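Local atomic coordinates of PROTEIN (hypothetical protein EF0366) (Enterococcus faecalis, PDB entry 1VPY), a protein that is of unknown function but belongs to the DUF72 family and folds as a TIM-type alpha/beta barrel that carries bound zinc ions. Residues F117-S122 and L145-E150; K137-F142 and N172-V177. All blocks are in the same frame, centred on the assembly; numbering follows the deposited sequence.

Contact 1: residues F117-S122 and L145-E150; sequences FLVQFS and LPIAIE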
ATOM      1  N   PHE A 117       2.705   3.292   6.097  1.00 36.08           N
ATOM      2  CA  PHE A 117       1.512   4.073   5.769  1.00 36.44           C
ATOM      3  C   PHE A 117       1.373   4.133   4.256  1.00 36.55           C
ATOM      4  O   PHE A 117       2.321   4.514   3.563  1.00 37.16           O
ATOM      5  CB  PHE A 117       1.582   5.492   6.340  1.00 36.30           C
ATOM      6  CG  PHE A 117       1.443   5.547   7.828  1.00 36.23           C
ATOM      7  CD1 PHE A 117       0.265   5.140   8.444  1.00 36.15           C
ATOM      8  CD2 PHE A 117       2.488   6.001   8.616  1.00 36.40           C
ATOM      9  CE1 PHE A 117       0.135   5.181   9.827  1.00 36.79           C
ATOM     10  CE2 PHE A 117       2.371   6.045  10.002  1.00 36.66           C
ATOM     11  CZ  PHE A 117       1.195   5.633  10.609  1.00 36.68           C
ATOM     12  N   LEU A 118       0.213   3.736   3.740  1.00 36.42           N
ATOM     13  CA  LEU A 118      -0.020   3.817   2.300  1.00 36.42           C
ATOM     14  C   LEU A 118      -0.687   5.132   1.965  1.00 36.56           C
ATOM     15  O   LEU A 118      -1.790   5.411   2.413  1.00 36.74           O
ATOM     16  CB  LEU A 118      -0.832   2.625   1.766  1.00 36.19           C
ATOM     17  CG  LEU A 118      -1.430   2.760   0.356  1.00 36.26           C
ATOM     18  CD1 LEU A 118      -0.374   2.798  -0.759  1.00 36.20           C
ATOM     19  CD2 LEU A 118      -2.438   1.662   0.107  1.00 35.99           C
ATOM     20  N   VAL A 119       0.013   5.953   1.197  1.00 37.06           N
ATOM     21  CA  VAL A 119      -0.555   7.189   0.676  1.00 37.23           C
ATOM     22  C   VAL A 119      -0.814   6.935  -0.806  1.00 37.59           C
ATOM     23  O   VAL A 119       0.118   6.884  -1.614  1.00 37.84           O
ATOM     24  CB  VAL A 119       0.392   8.395   0.885  1.00 37.24           C
ATOM     25  CG1 VAL A 119      -0.283   9.692   0.478  1.00 37.11           C
ATOM     26  CG2 VAL A 119       0.857   8.479   2.337  1.00 37.09           C
ATOM     27  N   GLN A 120      -2.089   6.754  -1.143  1.00 37.81           N
ATOM     28  CA  GLN A 120      -2.500   6.345  -2.478  1.00 38.04           C
ATOM     29  C   GLN A 120      -3.249   7.485  -3.188  1.00 38.13           C
ATOM     30  O   GLN A 120      -4.324   7.891  -2.742  1.00 38.35           O
ATOM     31  CB  GLN A 120      -3.356   5.078  -2.356  1.00 38.04           C
ATOM     32  CG  GLN A 120      -3.879   4.506  -3.664  1.00 38.56           C
ATOM     33  CD  GLN A 120      -5.220   5.082  -4.040  1.00 39.23           C
ATOM     34  OE1 GLN A 120      -6.203   4.947  -3.303  1.00 40.11           O
ATOM     35  NE2 GLN A 120      -5.274   5.737  -5.189  1.00 39.92           N
ATOM     36  N   PHE A 121      -2.679   7.990  -4.284  1.00 38.11           N
ATOM     37  CA  PHE A 121      -3.225   9.163  -4.992  1.00 38.53           C
ATOM     38  C   PHE A 121      -4.141   8.815  -6.156  1.00 38.75           C
ATOM     39  O   PHE A 121      -4.123   7.705  -6.668  1.00 39.10           O
ATOM     40  CB  PHE A 121      -2.099  10.076  -5.487  1.00 38.48           C
ATOM     41  CG  PHE A 121      -1.310  10.708  -4.384  1.00 38.31           C
ATOM     42  CD1 PHE A 121      -1.734  11.895  -3.802  1.00 38.15           C
ATOM     43  CD2 PHE A 121      -0.152  10.108  -3.911  1.00 38.90           C
ATOM     44  CE1 PHE A 121      -1.010  12.484  -2.771  1.00 37.91           C
ATOM     45  CE2 PHE A 121       0.580  10.688  -2.882  1.00 38.91           C
ATOM     46  CZ  PHE A 121       0.148  11.884  -2.313  1.00 38.27           C
ATOM     47  N   SER A 122      -4.933   9.787  -6.584  1.00 39.26           N
ATOM     48  CA  SER A 122      -5.871   9.587  -7.686  1.00 39.49           C
ATOM     49  C   SER A 122      -5.223   9.699  -9.059  1.00 39.67           C
ATOM     50  O   SER A 122      -4.061  10.102  -9.192  1.00 39.63           O
ATOM     51  CB  SER A 122      -7.009  10.589  -7.579  1.00 39.36           C
ATOM     52  OG  SER A 122      -7.711  10.372  -6.378  1.00 39.69           O
ATOM     53  N   LEU A 145       9.021   7.975   9.424  1.00 42.65           N
ATOM     54  CA  LEU A 145       8.070   6.870   9.350  1.00 41.75           C
ATOM     55  C   LEU A 145       8.064   6.242   7.955  1.00 41.34           C
ATOM     56  O   LEU A 145       8.251   6.953   6.959  1.00 41.52           O
ATOM     57  CB  LEU A 145       6.665   7.350   9.737  1.00 41.46           C
ATOM     58  CG  LEU A 145       6.487   7.789  11.193  1.00 40.99           C
ATOM     59  CD1 LEU A 145       5.148   8.453  11.393  1.00 39.31           C
ATOM     60  CD2 LEU A 145       6.661   6.610  12.155  1.00 41.10           C
ATOM     61  N   PRO A 146       7.853   4.909   7.878  1.00 40.63           N
ATOM     62  CA  PRO A 146       7.860   4.208   6.590  1.00 39.90           C
ATOM     63  C   PRO A 146       6.633   4.553   5.742  1.00 39.34           C
ATOM     64  O   PRO A 146       5.505   4.251   6.133  1.00 39.39           O
ATOM     65  CB  PRO A 146       7.840   2.732   6.998  1.00 40.00           C
ATOM     66  CG  PRO A 146       7.184   2.721   8.345  1.00 40.16           C
ATOM     67  CD  PRO A 146       7.595   3.993   9.009  1.00 40.43           C
ATOM     68  N   ILE A 147       6.860   5.188   4.596  1.00 38.59           N
ATOM     69  CA  ILE A 147       5.769   5.619   3.724  1.00 37.89           C
ATOM     70  C   ILE A 147       5.796   4.889   2.382  1.00 37.60           C
ATOM     71  O   ILE A 147       6.785   4.948   1.650  1.00 37.49           O
ATOM     72  CB  ILE A 147       5.796   7.145   3.475  1.00 37.73           C
ATOM     73  CG1 ILE A 147       5.727   7.923   4.794  1.00 37.98           C
ATOM     74  CG2 ILE A 147       4.669   7.560   2.541  1.00 37.67           C
ATOM     75  CD1 ILE A 147       4.535   7.583   5.675  1.00 38.66           C
ATOM     76  N   ALA A 148       4.706   4.191   2.077  1.00 36.91           N
ATOM     77  CA  ALA A 148       4.532   3.589   0.774  1.00 36.56           C
ATOM     78  C   ALA A 148       3.649   4.516  -0.046  1.00 36.46           C
ATOM     79  O   ALA A 148       2.509   4.804   0.335  1.00 36.75           O
ATOM     80  CB  ALA A 148       3.913   2.215   0.902  1.00 36.40           C
ATOM     81  N   ILE A 149       4.190   5.002  -1.158  1.00 36.19           N
ATOM     82  CA  ILE A 149       3.476   5.923  -2.046  1.00 35.94           C
ATOM     83  C   ILE A 149       2.919   5.122  -3.220  1.00 36.18           C
ATOM     84  O   ILE A 149       3.637   4.326  -3.833  1.00 36.32           O
ATOM     85  CB  ILE A 149       4.438   7.037  -2.583  1.00 35.72           C
ATOM     86  CG1 ILE A 149       4.980   7.928  -1.448  1.00 35.05           C
ATOM     87  CG2 ILE A 149       3.806   7.831  -3.719  1.00 35.45           C
ATOM     88  CD1 ILE A 149       3.994   8.922  -0.858  1.00 34.90           C
ATOM     89  N   GLU A 150       1.638   5.321  -3.518  1.00 36.50           N
ATOM     90  CA  GLU A 150       1.027   4.758  -4.726  1.00 36.58           C
ATOM     91  C   GLU A 150       0.450   5.836  -5.640  1.00 36.40           C
ATOM     92  O   GLU A 150      -0.196   6.762  -5.163  1.00 36.47           O
ATOM     93  CB  GLU A 150      -0.065   3.756  -4.374  1.00 36.46           C
ATOM     94  CG  GLU A 150      -0.478   2.930  -5.566  1.00 36.92           C
ATOM     95  CD  GLU A 150      -1.664   2.045  -5.291  1.00 37.68           C
ATOM     96  OE1 GLU A 150      -1.691   1.376  -4.232  1.00 36.84           O
ATOM     97  OE2 GLU A 150      -2.564   2.010  -6.156  1.00 37.19           O
TER
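V119 is held to its neighbour strand through both backbone groups: its N donates to A148 O at 2.9 Å, and its O accepts from E150 N, also at 2.9 Å. F117 and F121 extend the same pattern, F117 N binding P146 O and F117 O taking the amide of A148, while F121 N reaches E150 O at 2.9 Å just past the end of the strand. Five bonds thus clamp 117-121 to 146-150 in parallel register. Between them the CA of L118 approaches A148 O closely enough for a CA-H...O contact.

The side chains alternate between two buried faces. On one, the CD1 methyl of I147 lies against CB of F117 at 3.7 Å and near the edge of its ring, and the CG2 methyls of V119 and I147 meet; I149 CD1 continues the row, 4.0 Å from V119 CB. This is the outward, helix-covered side of a TIM barrel: the strands are the fourth and fifth of eight, joined by a beta-alpha-beta crossover through helix 129-141, whose Y134 and L135 pack on F121. On the inward face, L118 CD1 touches E150 CB, and Q120 and E150 run side by side, Q120 CG 3.7 Å from E150 CD. In both, CG stands anti to the backbone N (chi1 180° and -166°), which starts the two chains the same way off their strands; amide and carboxylate planes end 41° apart. Their polar ends turn to other strands and loops, E150 to R204, R152 and H206, Q120 OE1 to K76.

Packing thins toward the start of 145-150. There the partly exposed L145 reaches the rim of the F117 ring with one methyl, CD1 to CE2 at 3.9 Å.

Contact 2: residues K137-F142 and N172-V177; sequences KIRHWF and NQFSLV. With ZN (zinc ion), chain D.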
ATOM      1  N   LYS A 137       6.107  17.689   1.324  1.00 39.02           N
ATOM      2  CA  LYS A 137       5.314  17.971   2.529  1.00 39.59           C
ATOM      3  C   LYS A 137       4.910  16.682   3.255  1.00 39.79           C
ATOM      4  O   LYS A 137       4.918  16.638   4.489  1.00 40.01           O
ATOM      5  CB  LYS A 137       4.072  18.820   2.212  1.00 39.54           C
ATOM      6  CG  LYS A 137       4.367  20.279   1.825  1.00 40.05           C
ATOM      7  CD  LYS A 137       3.155  21.192   2.040  1.00 40.06           C
ATOM      8  CE  LYS A 137       2.117  21.064   0.927  1.00 40.69           C
ATOM      9  NZ  LYS A 137       0.786  21.589   1.361  1.00 40.73           N
ATOM     10  N   ILE A 138       4.566  15.645   2.487  1.00 39.89           N
ATOM     11  CA  ILE A 138       4.251  14.328   3.045  1.00 39.98           C
ATOM     12  C   ILE A 138       5.437  13.791   3.843  1.00 40.24           C
ATOM     13  O   ILE A 138       5.272  13.328   4.975  1.00 40.14           O
ATOM     14  CB  ILE A 138       3.875  13.296   1.941  1.00 39.94           C
ATOM     15  CG1 ILE A 138       2.568  13.678   1.237  1.00 39.36           C
ATOM     16  CG2 ILE A 138       3.789  11.877   2.521  1.00 39.70           C
ATOM     17  CD1 ILE A 138       1.315  13.476   2.066  1.00 38.44           C
ATOM     18  N   ARG A 139       6.626  13.860   3.244  1.00 40.66           N
ATOM     19  CA  ARG A 139       7.848  13.366   3.881  1.00 41.10           C
ATOM     20  C   ARG A 139       8.109  14.076   5.206  1.00 41.62           C
ATOM     21  O   ARG A 139       8.394  13.428   6.213  1.00 41.78           O
ATOM     22  CB  ARG A 139       9.055  13.491   2.938  1.00 40.93           C
ATOM     23  CG  ARG A 139      10.417  13.130   3.546  1.00 40.25           C
ATOM     24  CD  ARG A 139      10.596  11.637   3.749  1.00 39.45           C
ATOM     25  NE  ARG A 139       9.798  11.129   4.861  1.00 39.42           N
ATOM     26  CZ  ARG A 139       9.552   9.841   5.089  1.00 39.40           C
ATOM     27  NH1 ARG A 139      10.040   8.911   4.282  1.00 38.44           N
ATOM     28  NH2 ARG A 139       8.813   9.477   6.127  1.00 39.85           N
ATOM     29  N   HIS A 140       7.990  15.402   5.196  1.00 42.23           N
ATOM     30  CA  HIS A 140       8.158  16.211   6.399  1.00 42.96           C
ATOM     31  C   HIS A 140       7.142  15.849   7.478  1.00 42.65           C
ATOM     32  O   HIS A 140       7.526  15.605   8.620  1.00 42.60           O
ATOM     33  CB  HIS A 140       8.082  17.701   6.071  1.00 43.56           C
ATOM     34  CG  HIS A 140       8.114  18.582   7.278  1.00 46.46           C
ATOM     35  ND1 HIS A 140       9.194  18.635   8.132  1.00 49.15           N
ATOM     36  CD2 HIS A 140       7.195  19.438   7.780  1.00 49.43           C
ATOM     37  CE1 HIS A 140       8.940  19.485   9.109  1.00 50.95           C
ATOM     38  NE2 HIS A 140       7.733  19.987   8.918  1.00 55.47           N
ATOM     39  N   TRP A 141       5.860  15.807   7.106  1.00 42.49           N
ATOM     40  CA  TRP A 141       4.781  15.433   8.026  1.00 42.30           C
ATOM     41  C   TRP A 141       5.000  14.077   8.671  1.00 42.38           C
ATOM     42  O   TRP A 141       4.583  13.852   9.803  1.00 42.33           O
ATOM     43  CB  TRP A 141       3.429  15.395   7.313  1.00 42.07           C
ATOM     44  CG  TRP A 141       2.855  16.725   6.972  1.00 41.86           C
ATOM     45  CD1 TRP A 141       3.115  17.919   7.582  1.00 41.57           C
ATOM     46  CD2 TRP A 141       1.886  16.997   5.954  1.00 41.78           C
ATOM     47  NE1 TRP A 141       2.382  18.923   6.994  1.00 41.57           N
ATOM     48  CE2 TRP A 141       1.616  18.385   5.994  1.00 41.90           C
ATOM     49  CE3 TRP A 141       1.220  16.204   5.009  1.00 41.25           C
ATOM     50  CZ2 TRP A 141       0.715  18.998   5.121  1.00 41.80           C
ATOM     51  CZ3 TRP A 141       0.325  16.811   4.144  1.00 41.41           C
ATOM     52  CH2 TRP A 141       0.080  18.196   4.205  1.00 41.80           C
ATOM     53  N   PHE A 142       5.637  13.170   7.941  1.00 42.67           N
ATOM     54  CA  PHE A 142       5.820  11.809   8.425  1.00 43.04           C
ATOM     55  C   PHE A 142       7.236  11.498   8.903  1.00 43.47           C
ATOM     56  O   PHE A 142       7.685  10.355   8.817  1.00 43.69           O
ATOM     57  CB  PHE A 142       5.333  10.801   7.387  1.00 42.56           C
ATOM     58  CG  PHE A 142       3.838  10.705   7.307  1.00 42.54           C
ATOM     59  CD1 PHE A 142       3.133   9.864   8.167  1.00 42.17           C
ATOM     60  CD2 PHE A 142       3.124  11.470   6.385  1.00 41.98           C
ATOM     61  CE1 PHE A 142       1.740   9.779   8.095  1.00 41.81           C
ATOM     62  CE2 PHE A 142       1.739  11.390   6.312  1.00 40.93           C
ATOM     63  CZ  PHE A 142       1.046  10.545   7.167  1.00 41.23           C
ATOM     64  N   ASN A 172      13.899  10.405  -0.853  1.00 40.70           N
ATOM     65  CA  ASN A 172      12.989  10.614   0.266  1.00 40.14           C
ATOM     66  C   ASN A 172      12.646   9.340   1.022  1.00 39.82           C
ATOM     67  O   ASN A 172      11.764   9.348   1.873  1.00 39.68           O
ATOM     68  CB  ASN A 172      11.714  11.293  -0.219  1.00 40.28           C
ATOM     69  CG  ASN A 172      11.950  12.719  -0.665  1.00 40.36           C
ATOM     70  OD1 ASN A 172      12.245  13.598   0.145  1.00 40.59           O
ATOM     71  ND2 ASN A 172      11.823  12.955  -1.962  1.00 40.64           N
ATOM     72  N   GLN A 173      13.359   8.257   0.717  1.00 39.58           N
ATOM     73  CA  GLN A 173      13.097   6.926   1.281  1.00 39.38           C
ATOM     74  C   GLN A 173      11.635   6.485   1.115  1.00 39.06           C
ATOM     75  O   GLN A 173      11.102   5.737   1.940  1.00 38.93           O
ATOM     76  CB  GLN A 173      13.519   6.835   2.758  1.00 39.46           C
ATOM     77  CG  GLN A 173      15.000   7.030   3.029  1.00 40.20           C
ATOM     78  CD  GLN A 173      15.348   8.457   3.433  1.00 42.13           C
ATOM     79  OE1 GLN A 173      14.471   9.295   3.656  1.00 42.93           O
ATOM     80  NE2 GLN A 173      16.642   8.734   3.544  1.00 43.41           N
ATOM     81  N   PHE A 174      10.983   6.961   0.056  1.00 38.63           N
ATOM     82  CA  PHE A 174       9.620   6.539  -0.237  1.00 38.25           C
ATOM     83  C   PHE A 174       9.671   5.159  -0.865  1.00 38.18           C
ATOM     84  O   PHE A 174      10.514   4.895  -1.732  1.00 38.27           O
ATOM     85  CB  PHE A 174       8.919   7.516  -1.183  1.00 38.12           C
ATOM     86  CG  PHE A 174       8.414   8.770  -0.515  1.00 37.73           C
ATOM     87  CD1 PHE A 174       7.866   8.731   0.766  1.00 38.06           C
ATOM     88  CD2 PHE A 174       8.453   9.988  -1.186  1.00 37.41           C
ATOM     89  CE1 PHE A 174       7.388   9.897   1.379  1.00 38.03           C
ATOM     90  CE2 PHE A 174       7.981  11.156  -0.587  1.00 37.37           C
ATOM     91  CZ  PHE A 174       7.451  11.111   0.696  1.00 37.96           C
ATOM     92  N   SER A 175       8.794   4.270  -0.407  1.00 37.76           N
ATOM     93  CA  SER A 175       8.656   2.956  -1.017  1.00 37.12           C
ATOM     94  C   SER A 175       7.601   3.040  -2.129  1.00 36.81           C
ATOM     95  O   SER A 175       6.398   3.022  -1.852  1.00 36.86           O
ATOM     96  CB  SER A 175       8.283   1.913   0.034  1.00 36.91           C
ATOM     97  OG  SER A 175       8.142   0.640  -0.566  1.00 36.80           O
ATOM     98  N   LEU A 176       8.042   3.165  -3.380  1.00 36.29           N
ATOM     99  CA  LEU A 176       7.090   3.357  -4.481  1.00 36.20           C
ATOM    100  C   LEU A 176       6.346   2.062  -4.761  1.00 35.92           C
ATOM    101  O   LEU A 176       6.954   1.040  -5.097  1.00 35.94           O
ATOM    102  CB  LEU A 176       7.769   3.872  -5.746  1.00 36.02           C
ATOM    103  CG  LEU A 176       6.852   4.098  -6.954  1.00 36.47           C
ATOM    104  CD1 LEU A 176       5.917   5.298  -6.752  1.00 36.65           C
ATOM    105  CD2 LEU A 176       7.672   4.280  -8.225  1.00 35.94           C
ATOM    106  N   VAL A 177       5.028   2.116  -4.616  1.00 35.43           N
ATOM    107  CA  VAL A 177       4.200   0.923  -4.703  1.00 35.17           C
ATOM    108  C   VAL A 177       4.175   0.345  -6.117  1.00 35.29           C
ATOM    109  O   VAL A 177       3.818   1.038  -7.081  1.00 35.48           O
ATOM    110  CB  VAL A 177       2.778   1.188  -4.169  1.00 35.02           C
ATOM    111  CG1 VAL A 177       1.843   0.049  -4.531  1.00 34.92           C
ATOM    112  CG2 VAL A 177       2.813   1.401  -2.635  1.00 34.61           C
TER
HETATM  113 ZN    ZN D 280       6.155  20.734  10.037  1.00 71.95          ZN
HETATM  114  O   HOH W   1       9.568   6.265   4.113  1.00 33.20           O
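R139 NH1 donates twice: to the backbone O of N172 at 3.0 Å, nearly straight (170°) and in the plane of the guanidinium, and to a water 2.7 Å away that in turn donates to Q173 O. The other terminal nitrogen, NH2, reaches back to F142 O at 3.0 Å, approaching from above that carbonyl's plane, and has a further partner in L145 O.

The arginine gets there by folding: CG stands anti to the backbone N, then the chain bends at chi2 (73°) and again at chi3. Its aliphatic part is used on the way, with CB 3.6 Å from CZ of F174. The F174 ring slides past the guanidinium in the opposite direction, the two planes only 18° apart, with CE1 over one face. I138 adds CG2 near the same CZ.

Both sides are helix C-termini. Helix 129-141 ends at F142, and helix 162-171 closes in a Schellman motif with Q173, at positive phi, as its C-prime residue. Next door H140 faces the other way and binds a zinc ion through NE2 at 2.1 Å. By collecting carbonyl oxygens just beyond two successive helix ends, the positive guanidinium of R139 probably offsets the partial negative charge gathered there and ties the two ends together.

Contact 1 and contact 2 lie about 7 Å apart, centre to centre, and interlock along the chain: strand 114-120, helix 129-141, strand 147-150 and strand 175-180 follow in that order, so the two contacts alternate. Strand 147-150 is the shared element, paired with 114-120 on one side and 175-180 on the other, where I149 O lies 2.7 Å from V177 N. Side chains close the gap outside the barrel: I147 CD1 sits 3.6 Å from F142 CG, and I149 CG1 3.7 Å from F174 CG. A probable hydrogen bond, R139 NH2 to L145 O at 2.7 Å, ties contact 2 to the start of segment 145-150. A zinc ion lies about 12 Å from the L145 side chain.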